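Local coordinates for uncharacterized protein RPA4178 (Rhodopseudomonas palustris, PDB 3LAG) that is of unknown function but belongs to the cupin family and binds nickel and calcium ions, at residues 7-12 with 19-24; 42-47 with 86-91. One frame throughout, in Å; residues are numbered along the deposited sequence. Where two conformers were deposited one is given.

Contact 1: residues 7-12 with 19-24; sequences KSEIQI and VTEWRL
Ser8 lays its CB over one face of the Trp22 indole, 3.6 Å from the centroid of the six-membered ring and 10° off the ring normal, a CH-pi contact. Thr20 CG2, anti to its backbone N, sits above that same face toward the rim and also touches Ser8 CB at 3.7 Å. Trp22 meets the ring of Phe89 as well, close to the bound nickel. An alanine in place of Trp22 would probably leave Ser8 CB without its aromatic platform and open a gap between Ser8 and Phe89. On the face carrying Lys7, Glu9, Glu21 and Arg23 the contact is largely polar, with Gln11 reaching in from the bulge. In the conformer given, Glu9 OE1 and Glu21 OE1 lie 2.8 Å apart, two like charges with their carboxylate planes turned 45° against each other; the short approach is doubtful, because Glu21 is split. Arg67 of the second subunit forms a salt bridge with Glu9 OE2, while Arg23 NE reaches Glu21 OE2 at 2.9 Å from above the carboxylate plane. Gln11 NE2 makes a weak hydrogen bond to Glu21 OE1 at 3.0 Å, amide and carboxylate planes 83° apart; Gln11 is held mainly by the second subunit, OE1 by Ser68 OG and NE2 by Gly66 O. The backbone frame is the beta hairpin of strands 4-13 and 17-24 in the cupin sheet, antiparallel, with paired bonds at Lys7-Arg23 and Glu9-Glu21. A classic beta bulge breaks the register: Gln11 and Ile12 both face Val19, whose O takes Gln11 N at 2.8 Å and Ile12 N only weakly. Beyond the bulge Val19 N returns a bond to Ile12 O, and the two side chains run side by side, Ile12 CD1 resting 3.8 Å from Val19 CG2.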
loop_
_atom_site.group_PDB
_atom_site.type_symbol
_atom_site.label_atom_id
_atom_site.label_comp_id
_atom_site.label_asym_id
_atom_site.label_seq_id
_atom_site.Cartn_x
_atom_site.Cartn_y
_atom_site.Cartn_z
ATOM N N LYS B 7 1.437 -16.685 -4.818
ATOM C CA LYS B 7 0.587 -16.709 -3.639
ATOM C C LYS B 7 -0.124 -15.372 -3.502
ATOM O O LYS B 7 0.465 -14.315 -3.758
ATOM C CB LYS B 7 1.436 -16.957 -2.394
ATOM C CG LYS B 7 2.259 -18.233 -2.427
ATOM C CD LYS B 7 3.219 -18.282 -1.238
ATOM C CE LYS B 7 4.267 -19.375 -1.393
ATOM N NZ LYS B 7 5.286 -19.317 -0.306
ATOM N N SER B 8 -1.386 -15.417 -3.088
ATOM C CA SER B 8 -2.136 -14.192 -2.827
ATOM C C SER B 8 -2.949 -14.284 -1.536
ATOM O O SER B 8 -3.438 -15.351 -1.184
ATOM C CB SER B 8 -3.061 -13.853 -3.999
ATOM O OG SER B 8 -4.039 -14.856 -4.166
ATOM N N GLU B 9 -3.067 -13.158 -0.839
ATOM C CA GLU B 9 -3.884 -13.048 0.363
ATOM C C GLU B 9 -4.692 -11.763 0.272
ATOM O O GLU B 9 -4.134 -10.665 0.124
ATOM C CB GLU B 9 -3.027 -13.009 1.625
ATOM C CG GLU B 9 -3.861 -12.864 2.891
ATOM C CD GLU B 9 -3.186 -12.036 3.985
ATOM O OE1 GLU B 9 -2.075 -11.507 3.755
ATOM O OE2 GLU B 9 -3.781 -11.909 5.080
ATOM N N ILE B 10 -6.010 -11.897 0.348
ATOM C CA ILE B 10 -6.877 -10.727 0.327
ATOM C C ILE B 10 -6.948 -10.148 1.736
ATOM O O ILE B 10 -7.541 -10.744 2.631
ATOM C CB ILE B 10 -8.269 -11.055 -0.243
ATOM C CG1 ILE B 10 -8.138 -11.499 -1.706
ATOM C CG2 ILE B 10 -9.188 -9.849 -0.165
ATOM C CD1 ILE B 10 -9.386 -12.103 -2.313
ATOM N N GLN B 11 -6.310 -9.002 1.936
ATOM C CA GLN B 11 -6.217 -8.392 3.259
ATOM C C GLN B 11 -7.446 -7.569 3.606
ATOM O O GLN B 11 -7.843 -7.486 4.773
ATOM C CB GLN B 11 -4.980 -7.511 3.354
ATOM C CG GLN B 11 -3.678 -8.277 3.284
ATOM C CD GLN B 11 -2.499 -7.405 3.605
ATOM O OE1 GLN B 11 -2.629 -6.192 3.730
ATOM N NE2 GLN B 11 -1.331 -8.014 3.723
ATOM N N ILE B 12 -8.014 -6.926 2.586
ATOM C CA ILE B 12 -9.160 -6.044 2.770
ATOM C C ILE B 12 -10.060 -6.254 1.578
ATOM O O ILE B 12 -9.594 -6.339 0.433
ATOM C CB ILE B 12 -8.741 -4.552 2.771
ATOM C CG1 ILE B 12 -7.817 -4.238 3.947
ATOM C CG2 ILE B 12 -9.974 -3.648 2.778
ATOM C CD1 ILE B 12 -7.145 -2.894 3.832
ATOM N N VAL B 19 -7.720 -5.100 -1.352
ATOM C CA VAL B 19 -6.273 -5.087 -1.170
ATOM C C VAL B 19 -5.773 -6.522 -1.106
ATOM O O VAL B 19 -6.181 -7.275 -0.227
ATOM C CB VAL B 19 -5.870 -4.332 0.105
ATOM C CG1 VAL B 19 -4.368 -4.322 0.224
ATOM C CG2 VAL B 19 -6.404 -2.905 0.074
ATOM N N THR B 20 -4.917 -6.887 -2.058
ATOM C CA THR B 20 -4.346 -8.227 -2.137
ATOM C C THR B 20 -2.838 -8.176 -2.037
ATOM O O THR B 20 -2.181 -7.420 -2.755
ATOM C CB THR B 20 -4.701 -8.912 -3.471
ATOM O OG1 THR B 20 -6.120 -8.881 -3.654
ATOM C CG2 THR B 20 -4.230 -10.362 -3.497
ATOM N N GLU B 21 -2.300 -8.988 -1.136
ATOM C CA GLU B 21 -0.863 -9.185 -1.035
ATOM C C GLU B 21 -0.439 -10.312 -1.966
ATOM O O GLU B 21 -0.943 -11.434 -1.865
ATOM C CB GLU B 21 -0.482 -9.535 0.401
ATOM C CG GLU B 21 0.993 -9.798 0.601
ATOM C CD GLU B 21 1.300 -10.178 2.033
ATOM O OE1 GLU B 21 0.342 -10.364 2.816
ATOM O OE2 GLU B 21 2.491 -10.280 2.385
ATOM N N TRP B 22 0.489 -10.004 -2.871
ATOM C CA TRP B 22 1.043 -10.987 -3.795
ATOM C C TRP B 22 2.459 -11.348 -3.389
ATOM O O TRP B 22 3.283 -10.472 -3.141
ATOM C CB TRP B 22 1.035 -10.452 -5.237
ATOM C CG TRP B 22 -0.341 -10.412 -5.815
ATOM C CD1 TRP B 22 -1.204 -9.349 -5.836
ATOM C CD2 TRP B 22 -1.037 -11.500 -6.432
ATOM N NE1 TRP B 22 -2.393 -9.708 -6.434
ATOM C CE2 TRP B 22 -2.310 -11.022 -6.816
ATOM C CE3 TRP B 22 -0.702 -12.831 -6.706
ATOM C CZ2 TRP B 22 -3.250 -11.832 -7.450
ATOM C CZ3 TRP B 22 -1.638 -13.635 -7.341
ATOM C CH2 TRP B 22 -2.897 -13.130 -7.708
ATOM N N ARG B 23 2.725 -12.648 -3.312
ATOM C CA ARG B 23 4.065 -13.152 -3.042
ATOM C C ARG B 23 4.438 -14.119 -4.142
ATOM O O ARG B 23 3.758 -15.126 -4.362
ATOM C CB ARG B 23 4.120 -13.848 -1.680
ATOM C CG ARG B 23 4.034 -12.882 -0.533
ATOM C CD ARG B 23 4.099 -13.581 0.819
ATOM N NE ARG B 23 4.229 -12.606 1.894
ATOM C CZ ARG B 23 5.387 -12.169 2.377
ATOM N NH1 ARG B 23 6.540 -12.626 1.905
ATOM N NH2 ARG B 23 5.392 -11.280 3.355
ATOM N N LEU B 24 5.516 -13.804 -4.848
ATOM C CA LEU B 24 5.982 -14.640 -5.944
ATOM C C LEU B 24 7.341 -15.226 -5.618
ATOM O O LEU B 24 8.360 -14.528 -5.660
ATOM C CB LEU B 24 6.057 -13.854 -7.253
ATOM C CG LEU B 24 4.770 -13.801 -8.072
ATOM C CD1 LEU B 24 3.728 -12.929 -7.405
ATOM C CD2 LEU B 24 5.088 -13.295 -9.466
#

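Contact 2: residues 42-47 with 86-91; sequences VPMADG and EIVFLE
Glu86 reaches residues 42-47 through water: one molecule donates to both Glu86 O and Asp46 O, joining the two segments where they have drawn apart. Its carboxylate turns elsewhere, to a salt bridge with Arg23. Ile87 CG2 lies in plane at the edge of the Phe89 ring, a contact inside the same strand. At Val88 the peptide N gives its hydrogen to a second water, 3.0 Å from N, which in turn donates to Ala45 O. Val88 O takes Met44 N directly at 3.0 Å, and Val88 CG1 rests 4.0 Å from Met44 CB. Strands 39-43 and 87-94 are antiparallel neighbours in the cupin sheet, and their pairing runs out here: Val42 and Leu90 form a hydrogen-bonded pair, Pro43 and Phe89 a non-hydrogen-bonded one, Met44 N makes the last direct hydrogen bond between the segments, and beyond it water bridges the loop to residues 86-88. Phe89 presents its CB to Val42 O at 3.5 Å and to Pro43 CA at 3.9 Å. Its CG stands between the backbone N and carbonyl carbon, chi1 58°, and the ring leads away from residues 42-47 to meet Trp22, Val41 and Met49 near the nickel. Leu90 bonds Val42 in both directions, with Val42 N 2.8 Å from Leu90 O in a nearly straight bond (174°). On the face shared by Val42 and Leu90, Leu90 CD1 also meets Met44 CG at 3.7 Å. Met44, a selenomethionine, bends at chi2 (-56°) and again at chi3, and its side chain crosses that of Leu90 at a slant. Val42 of the second subunit packs on Leu90, and Met44 of that subunit on Val42.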
loop_
_atom_site.group_PDB
_atom_site.type_symbol
_atom_site.label_atom_id
_atom_site.label_comp_id
_atom_site.label_asym_id
_atom_site.label_seq_id
_atom_site.Cartn_x
_atom_site.Cartn_y
_atom_site.Cartn_z
ATOM N N VAL B 42 1.791 -1.341 -4.701
ATOM C CA VAL B 42 2.723 -0.904 -3.665
ATOM C C VAL B 42 3.768 -1.985 -3.488
ATOM O O VAL B 42 3.502 -3.018 -2.857
ATOM C CB VAL B 42 2.029 -0.647 -2.314
ATOM C CG1 VAL B 42 3.047 -0.141 -1.301
ATOM C CG2 VAL B 42 0.897 0.361 -2.484
ATOM N N PRO B 43 4.964 -1.773 -4.057
ATOM C CA PRO B 43 6.009 -2.770 -3.843
ATOM C C PRO B 43 6.462 -2.762 -2.397
ATOM O O PRO B 43 6.684 -1.703 -1.796
ATOM C CB PRO B 43 7.142 -2.286 -4.756
ATOM C CG PRO B 43 6.452 -1.421 -5.792
ATOM C CD PRO B 43 5.383 -0.725 -4.999
HETATM N N MSE B 44 6.592 -3.954 -1.839
HETATM C CA MSE B 44 7.048 -4.096 -0.463
HETATM C C MSE B 44 8.534 -4.438 -0.385
HETATM O O MSE B 44 9.118 -4.480 0.697
HETATM C CB MSE B 44 6.234 -5.169 0.258
HETATM C CG MSE B 44 4.730 -4.884 0.328
HETATM SE SE MSE B 44 4.271 -3.166 1.146
HETATM C CE MSE B 44 5.244 -3.351 2.807
ATOM N N ALA B 45 9.140 -4.693 -1.536
ATOM C CA ALA B 45 10.551 -5.019 -1.596
ATOM C C ALA B 45 11.049 -4.632 -2.971
ATOM O O ALA B 45 10.293 -4.689 -3.929
ATOM C CB ALA B 45 10.731 -6.491 -1.362
ATOM N N ASP B 46 12.312 -4.226 -3.076
ATOM C CA ASP B 46 12.893 -3.945 -4.382
ATOM C C ASP B 46 12.918 -5.247 -5.166
ATOM O O ASP B 46 13.181 -6.313 -4.610
ATOM C CB ASP B 46 14.321 -3.415 -4.249
ATOM C CG ASP B 46 14.406 -2.082 -3.513
ATOM O OD1 ASP B 46 13.370 -1.439 -3.240
ATOM O OD2 ASP B 46 15.539 -1.674 -3.203
ATOM N N GLY B 47 12.638 -5.180 -6.455
ATOM C CA GLY B 47 12.617 -6.407 -7.218
ATOM C C GLY B 47 12.579 -6.163 -8.698
ATOM O O GLY B 47 12.426 -5.030 -9.156
ATOM N N GLU B 86 12.371 -13.487 -3.627
ATOM C CA GLU B 86 10.924 -13.403 -3.541
ATOM C C GLU B 86 10.477 -11.994 -3.915
ATOM O O GLU B 86 11.082 -11.006 -3.492
ATOM C CB GLU B 86 10.453 -13.733 -2.123
ATOM C CG GLU B 86 8.930 -13.829 -1.991
ATOM C CD GLU B 86 8.454 -13.996 -0.550
ATOM O OE1 GLU B 86 9.250 -13.735 0.375
ATOM O OE2 GLU B 86 7.278 -14.380 -0.338
ATOM N N ILE B 87 9.429 -11.907 -4.727
ATOM C CA ILE B 87 8.817 -10.634 -5.079
ATOM C C ILE B 87 7.561 -10.457 -4.236
ATOM O O ILE B 87 6.781 -11.396 -4.095
ATOM C CB ILE B 87 8.471 -10.609 -6.589
ATOM C CG1 ILE B 87 9.756 -10.455 -7.412
ATOM C CG2 ILE B 87 7.460 -9.511 -6.897
ATOM C CD1 ILE B 87 9.537 -10.601 -8.907
ATOM N N VAL B 88 7.377 -9.273 -3.653
ATOM C CA VAL B 88 6.225 -9.013 -2.799
ATOM C C VAL B 88 5.674 -7.632 -3.084
ATOM O O VAL B 88 6.398 -6.644 -3.085
ATOM C CB VAL B 88 6.587 -9.086 -1.308
ATOM C CG1 VAL B 88 5.324 -8.974 -0.463
ATOM C CG2 VAL B 88 7.340 -10.383 -0.997
ATOM N N PHE B 89 4.372 -7.569 -3.338
ATOM C CA PHE B 89 3.710 -6.294 -3.545
ATOM C C PHE B 89 2.253 -6.409 -3.152
ATOM O O PHE B 89 1.682 -7.501 -3.169
ATOM C CB PHE B 89 3.833 -5.809 -4.999
ATOM C CG PHE B 89 3.269 -6.760 -6.012
ATOM C CD1 PHE B 89 1.972 -6.617 -6.485
ATOM C CD2 PHE B 89 4.055 -7.771 -6.540
ATOM C CE1 PHE B 89 1.461 -7.491 -7.435
ATOM C CE2 PHE B 89 3.544 -8.648 -7.491
ATOM C CZ PHE B 89 2.246 -8.499 -7.936
ATOM N N LEU B 90 1.669 -5.279 -2.780
ATOM C CA LEU B 90 0.235 -5.184 -2.579
ATOM C C LEU B 90 -0.387 -4.557 -3.812
ATOM O O LEU B 90 0.184 -3.666 -4.443
ATOM C CB LEU B 90 -0.109 -4.374 -1.318
ATOM C CG LEU B 90 -0.140 -5.164 0.000
ATOM C CD1 LEU B 90 1.156 -5.892 0.289
ATOM C CD2 LEU B 90 -0.510 -4.245 1.161
ATOM N N GLU B 91 -1.550 -5.066 -4.175
ATOM C CA GLU B 91 -2.326 -4.501 -5.252
ATOM C C GLU B 91 -3.654 -4.035 -4.688
ATOM O O GLU B 91 -4.384 -4.799 -4.047
ATOM C CB GLU B 91 -2.553 -5.557 -6.301
ATOM C CG GLU B 91 -2.588 -4.994 -7.681
ATOM C CD GLU B 91 -2.287 -6.038 -8.710
ATOM O OE1 GLU B 91 -1.181 -6.002 -9.295
ATOM O OE2 GLU B 91 -3.158 -6.900 -8.909
HETATM O O HOH W 1 9.498 -7.413 -4.776
HETATM O O HOH W 2 12.051 -8.989 -5.101
#

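Contacts 1 and 2 lie side by side in one sheet, since strand 17-24 of the first neighbours strand 87-94 of the second; Trp22 N to Phe89 O and Glu91 N to Thr20 O, both 2.8 Å, are probable hydrogen bonds between them. Contact 1 joins successive strands of a hairpin, whereas contact 2 brings together segments 39 residues apart. Both are partly buried, yet only contact 1 has exposed residues among those that touch. Each touches the second subunit: residues 7-12 and 19-24 mainly through charged and amide groups, with Ile12 and Val19 packing as well, 42-47 and 86-91 through apolar packing. Trp22 and Phe89 carry the shared inner face toward the nickel.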